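Local coordinates for aminotransferase, class V family protein (Trichomonas vaginalis, PDB 5F8V) that uses pyridoxal 5'-phosphate as a phosphoserine aminotransferase, interconverting O-phospho-L-serine and 2-oxoglutarate with 3-phosphooxypyruvate and L-glutamate in serine biosynthesis, at the interface of chains A and B. Sequence-based numbering; all coordinates share one arbitrary frame. Chains: chain A/B, Aminotransferase, class V family protein.

Contact 1: the interface of chains A and B. Residues chain A 29, 35-37, 40; chain B 5-6, 15-16, 21.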
loop_
_atom_site.group_PDB
_atom_site.type_symbol
_atom_site.label_atom_id
_atom_site.label_comp_id
_atom_site.label_asym_id
_atom_site.label_seq_id
_atom_site.Cartn_x
_atom_site.Cartn_y
_atom_site.Cartn_z
ATOM N N THR A 29 -18.346 -3.841 11.138
ATOM C CA THR A 29 -19.101 -4.938 10.514
ATOM C C THR A 29 -20.187 -4.454 9.551
ATOM O O THR A 29 -20.672 -5.231 8.720
ATOM C CB THR A 29 -19.745 -5.862 11.572
ATOM O OG1 THR A 29 -20.851 -5.201 12.193
ATOM C CG2 THR A 29 -18.735 -6.255 12.632
ATOM N N GLY A 35 -24.607 -3.344 4.880
ATOM C CA GLY A 35 -24.568 -4.772 5.143
ATOM C C GLY A 35 -23.170 -5.369 5.109
ATOM O O GLY A 35 -23.017 -6.583 5.261
ATOM N N MET A 36 -22.149 -4.531 4.937
ATOM C CA MET A 36 -20.766 -5.011 4.866
ATOM C C MET A 36 -19.779 -3.985 5.408
ATOM O O MET A 36 -20.081 -2.798 5.507
ATOM C CB MET A 36 -20.407 -5.407 3.427
ATOM C CG MET A 36 -20.933 -4.473 2.354
ATOM S SD MET A 36 -21.013 -5.231 0.719
ATOM C CE MET A 36 -21.836 -3.925 -0.178
ATOM N N SER A 37 -18.601 -4.483 5.775
ATOM C CA SER A 37 -17.483 -3.653 6.198
ATOM C C SER A 37 -17.039 -2.803 5.018
ATOM O O SER A 37 -17.245 -3.189 3.864
ATOM C CB SER A 37 -16.315 -4.539 6.652
ATOM O OG SER A 37 -15.231 -3.768 7.159
ATOM N N GLU A 40 -14.897 -4.902 2.812
ATOM C CA GLU A 40 -15.475 -5.927 1.927
ATOM C C GLU A 40 -16.176 -5.368 0.686
ATOM O O GLU A 40 -16.765 -6.126 -0.092
ATOM C CB GLU A 40 -16.470 -6.799 2.701
ATOM C CG GLU A 40 -15.918 -7.476 3.946
ATOM C CD GLU A 40 -17.026 -7.946 4.872
ATOM O OE1 GLU A 40 -17.828 -7.093 5.315
ATOM O OE2 GLU A 40 -17.097 -9.154 5.167
ATOM N N ARG B 5 -26.047 -7.867 8.216
ATOM C CA ARG B 5 -24.975 -8.447 7.346
ATOM C C ARG B 5 -25.579 -9.004 6.055
ATOM O O ARG B 5 -26.346 -9.968 6.093
ATOM C CB ARG B 5 -24.197 -9.557 8.072
ATOM C CG ARG B 5 -23.367 -9.096 9.269
ATOM C CD ARG B 5 -22.062 -8.420 8.859
ATOM N NE ARG B 5 -21.114 -9.349 8.229
ATOM C CZ ARG B 5 -20.037 -8.997 7.513
ATOM N NH1 ARG B 5 -19.716 -7.715 7.305
ATOM N NH2 ARG B 5 -19.271 -9.943 6.985
ATOM N N ALA B 6 -25.232 -8.393 4.925
ATOM C CA ALA B 6 -25.685 -8.845 3.603
ATOM C C ALA B 6 -24.855 -10.029 3.110
ATOM O O ALA B 6 -23.789 -10.309 3.651
ATOM C CB ALA B 6 -25.606 -7.704 2.603
ATOM N N ALA B 15 -15.722 -10.241 0.672
ATOM C CA ALA B 15 -16.141 -10.646 2.009
ATOM C C ALA B 15 -14.989 -11.218 2.826
ATOM O O ALA B 15 -14.029 -11.774 2.293
ATOM C CB ALA B 15 -17.284 -11.650 1.940
ATOM N N VAL B 16 -15.124 -11.079 4.133
ATOM C CA VAL B 16 -14.082 -11.381 5.098
ATOM C C VAL B 16 -14.809 -12.128 6.225
ATOM O O VAL B 16 -16.006 -11.936 6.382
ATOM C CB VAL B 16 -13.437 -10.036 5.530
ATOM C CG1 VAL B 16 -13.053 -9.990 6.994
ATOM C CG2 VAL B 16 -12.252 -9.698 4.630
ATOM N N LEU B 21 -13.471 -9.309 11.573
ATOM C CA LEU B 21 -13.990 -7.949 11.729
ATOM C C LEU B 21 -14.283 -7.617 13.203
ATOM O O LEU B 21 -13.964 -6.517 13.657
ATOM C CB LEU B 21 -15.250 -7.739 10.885
ATOM C CG LEU B 21 -15.082 -7.756 9.360
ATOM C CD1 LEU B 21 -16.438 -7.784 8.685
ATOM C CD2 LEU B 21 -14.274 -6.558 8.882
#
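A:Glu40 and B:Arg5 meet end-on across the subunit boundary, the carboxylate and guanidinium planes only 10° apart. The two terminal nitrogens of the guanidinium each take one carboxylate oxygen on its syn lone pair: B:Arg5 NH1 lies 2.8 Å from A:Glu40 OE1, forming the salt bridge, and NH2 donates to OE2 in a nearly straight bond (171° at H). Each oxygen has a further donor. The backbone N of B:Val16 reaches A:Glu40 OE2 on its anti lone pair at 2.9 Å, and within chain A the backbone N of A:Ser37 meets OE1 nearly along its C-O axis. At least four hydrogen bonds therefore grip the carboxylate and fix its rotation, an arrangement that would be expected to favour its charged form.

B:Arg5 reaches this partner through a chain bent at chi2 and chi3 (-78° at chi2), which carries the guanidinium alongside the chain A loop. There NH1 also donates, close to the guanidinium plane, to the carbonyl O of A:Thr29 at 3.0 Å. The same segment of chain B is pinned by its backbone, with B:Ala6 N donating to A:Gly35 O at 2.9 Å.

Apolar contact around this polar knot is looser. B:Leu21 points the tips of its two methyl branches at A:Ser37, with CD2 3.6 Å from A:Ser37 CB, while CD1 lies near the carboxylate. The aliphatic stem of A:Glu40 passes the backbone of B:Ala15, where A:Glu40 CG lies 3.7 Å from B:Ala15 CA. Farther out, A:Thr29 CG2 only grazes B:Leu21 CB at 4.2 Å, and A:Met36 hides very little surface against chain B.

Chain A supplies a loop running into the 3-10 helix 38-40; chain B contributes its first modelled residues, the loop before helix 18-27, and that helix itself.

Contact 2: the interface of chains A and B. Residues chain A 80, 83, 87, 111, 228, 231; chain B 80, 228-229, 231.
A:Met231 and B:Met231 meet sulfur to sulfur, SD to SD at 3.7 Å, as the two side chains run antiparallel past one another near the two-fold axis. Each methionine side chain bends at chi3 (60° in both), which turns its terminal methyl towards the proline of the other subunit: A:Met231 CE lies 3.8 Å from B:Pro228 CG, and B:Met231 CE packs in the same way on A:Pro228. B:Leu80 brings CD1 near this pair, 4.2 Å from A:Met231 SD.

At the neighbouring ring carbon, B:Pro228 rests CB against A:Ser83, 3.7 Å from the serine CB, while the side chain of A:Phe87 runs at about a right angle to the proline and brings CE2 near its CG. Beside the proline, the backbone N of B:Ile229 donates to A:Glu111 OE2 at 3.1 Å, and B:Ile229 CG2 approaches the other carboxylate oxygen, OE1, at 3.4 Å.

Behind this bond, A:Ser83 OG donates to the same OE2 at 2.6 Å. Both donors come from one face of the carboxylate, each about 30° from its plane, the serine on the anti side and the amide on the syn side. The serine thus helps to position the acid that receives the neighbouring chain.

Helices 78-89 and 103-115 of chain A bear A:Ser83, A:Phe87 and A:Glu111 against the loop and 3-10 helix 229-231 of chain B; the methionines come from the 3-10 helix 229-231 of each chain and B:Leu80 from helix 78-89 of chain B.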
loop_
_atom_site.group_PDB
_atom_site.type_symbol
_atom_site.label_atom_id
_atom_site.label_comp_id
_atom_site.label_asym_id
_atom_site.label_seq_id
_atom_site.Cartn_x
_atom_site.Cartn_y
_atom_site.Cartn_z
ATOM N N LEU A 80 8.603 4.794 -2.096
ATOM C CA LEU A 80 8.197 4.489 -3.469
ATOM C C LEU A 80 8.046 5.765 -4.307
ATOM O O LEU A 80 8.394 5.771 -5.496
ATOM C CB LEU A 80 6.890 3.671 -3.488
ATOM C CG LEU A 80 6.496 3.070 -4.849
ATOM C CD1 LEU A 80 7.549 2.087 -5.355
ATOM C CD2 LEU A 80 5.134 2.393 -4.775
ATOM N N SER A 83 11.214 7.162 -5.889
ATOM C CA SER A 83 11.491 6.558 -7.188
ATOM C C SER A 83 10.619 7.165 -8.284
ATOM O O SER A 83 11.121 7.510 -9.358
ATOM C CB SER A 83 11.256 5.059 -7.133
ATOM O OG SER A 83 11.951 4.473 -6.054
ATOM N N PHE A 87 11.072 9.521 -12.471
ATOM C CA PHE A 87 10.371 8.882 -13.600
ATOM C C PHE A 87 9.363 9.838 -14.232
ATOM O O PHE A 87 9.320 9.963 -15.458
ATOM C CB PHE A 87 9.627 7.606 -13.185
ATOM C CG PHE A 87 10.469 6.374 -13.202
ATOM C CD1 PHE A 87 10.945 5.857 -14.409
ATOM C CD2 PHE A 87 10.787 5.709 -12.015
ATOM C CE1 PHE A 87 11.730 4.722 -14.427
ATOM C CE2 PHE A 87 11.570 4.567 -12.036
ATOM C CZ PHE A 87 12.038 4.071 -13.244
ATOM N N GLU A 111 18.228 7.818 -4.157
ATOM C CA GLU A 111 17.431 6.975 -5.048
ATOM C C GLU A 111 17.458 7.494 -6.491
ATOM O O GLU A 111 17.622 6.707 -7.426
ATOM C CB GLU A 111 15.998 6.801 -4.511
ATOM C CG GLU A 111 14.996 6.094 -5.428
ATOM C CD GLU A 111 15.332 4.645 -5.757
ATOM O OE1 GLU A 111 16.409 4.130 -5.389
ATOM O OE2 GLU A 111 14.493 3.995 -6.407
ATOM N N PRO A 228 7.132 1.726 -14.022
ATOM C CA PRO A 228 6.009 0.829 -13.802
ATOM C C PRO A 228 4.707 1.568 -14.038
ATOM O O PRO A 228 4.575 2.705 -13.594
ATOM C CB PRO A 228 6.168 0.441 -12.335
ATOM C CG PRO A 228 7.639 0.470 -12.141
ATOM C CD PRO A 228 8.017 1.740 -12.844
ATOM N N MET A 231 2.897 3.494 -11.352
ATOM C CA MET A 231 3.684 4.621 -10.855
ATOM C C MET A 231 3.776 5.800 -11.835
ATOM O O MET A 231 4.459 6.793 -11.539
ATOM C CB MET A 231 5.098 4.142 -10.493
ATOM C CG MET A 231 5.138 3.099 -9.385
ATOM S SD MET A 231 6.773 2.381 -9.149
ATOM C CE MET A 231 7.729 3.831 -8.724
ATOM N N LEU B 80 1.116 -3.823 -9.471
ATOM C CA LEU B 80 2.498 -3.403 -9.206
ATOM C C LEU B 80 3.488 -4.567 -9.330
ATOM O O LEU B 80 4.603 -4.374 -9.813
ATOM C CB LEU B 80 2.621 -2.749 -7.817
ATOM C CG LEU B 80 3.943 -2.052 -7.470
ATOM C CD1 LEU B 80 4.268 -0.906 -8.427
ATOM C CD2 LEU B 80 3.902 -1.539 -6.037
ATOM N N PRO B 228 12.818 0.555 -9.243
ATOM C CA PRO B 228 12.651 1.267 -7.978
ATOM C C PRO B 228 13.165 0.415 -6.820
ATOM O O PRO B 228 12.870 -0.792 -6.774
ATOM C CB PRO B 228 11.135 1.462 -7.884
ATOM C CG PRO B 228 10.704 1.525 -9.300
ATOM C CD PRO B 228 11.549 0.500 -9.987
ATOM N N ILE B 229 13.943 1.019 -5.919
ATOM C CA ILE B 229 14.655 0.226 -4.896
ATOM C C ILE B 229 13.724 -0.674 -4.074
ATOM O O ILE B 229 14.050 -1.844 -3.840
ATOM C CB ILE B 229 15.591 1.069 -3.985
ATOM C CG1 ILE B 229 16.428 0.147 -3.078
ATOM C CG2 ILE B 229 14.814 2.083 -3.147
ATOM C CD1 ILE B 229 17.694 0.777 -2.552
ATOM N N MET B 231 10.939 -2.072 -5.010
ATOM C CA MET B 231 10.443 -3.190 -5.846
ATOM C C MET B 231 11.523 -4.237 -6.184
ATOM O O MET B 231 11.249 -5.225 -6.890
ATOM C CB MET B 231 9.825 -2.651 -7.139
ATOM C CG MET B 231 8.557 -1.838 -6.929
ATOM S SD MET B 231 8.064 -0.961 -8.422
ATOM C CE MET B 231 7.831 -2.325 -9.565
#

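About 34 Å separates the centres of contact 1 and contact 2, and they have no residue or secondary-structure element in common. Contact 1 draws on the N-terminal segments of both chains at the periphery of the boundary, whereas contact 2 lies close to the two-fold axis and pairs the Met231 side chains, with the Leu80 pair nearby and each Pro228 against the opposite Met231. Because the interface is symmetric, contact 1 recurs with the chains exchanged, so charged anchoring at two remote places accompanies largely apolar packing at the axis. Such widely spaced attachment probably holds the subunits in a fixed orientation in the deposited dimer.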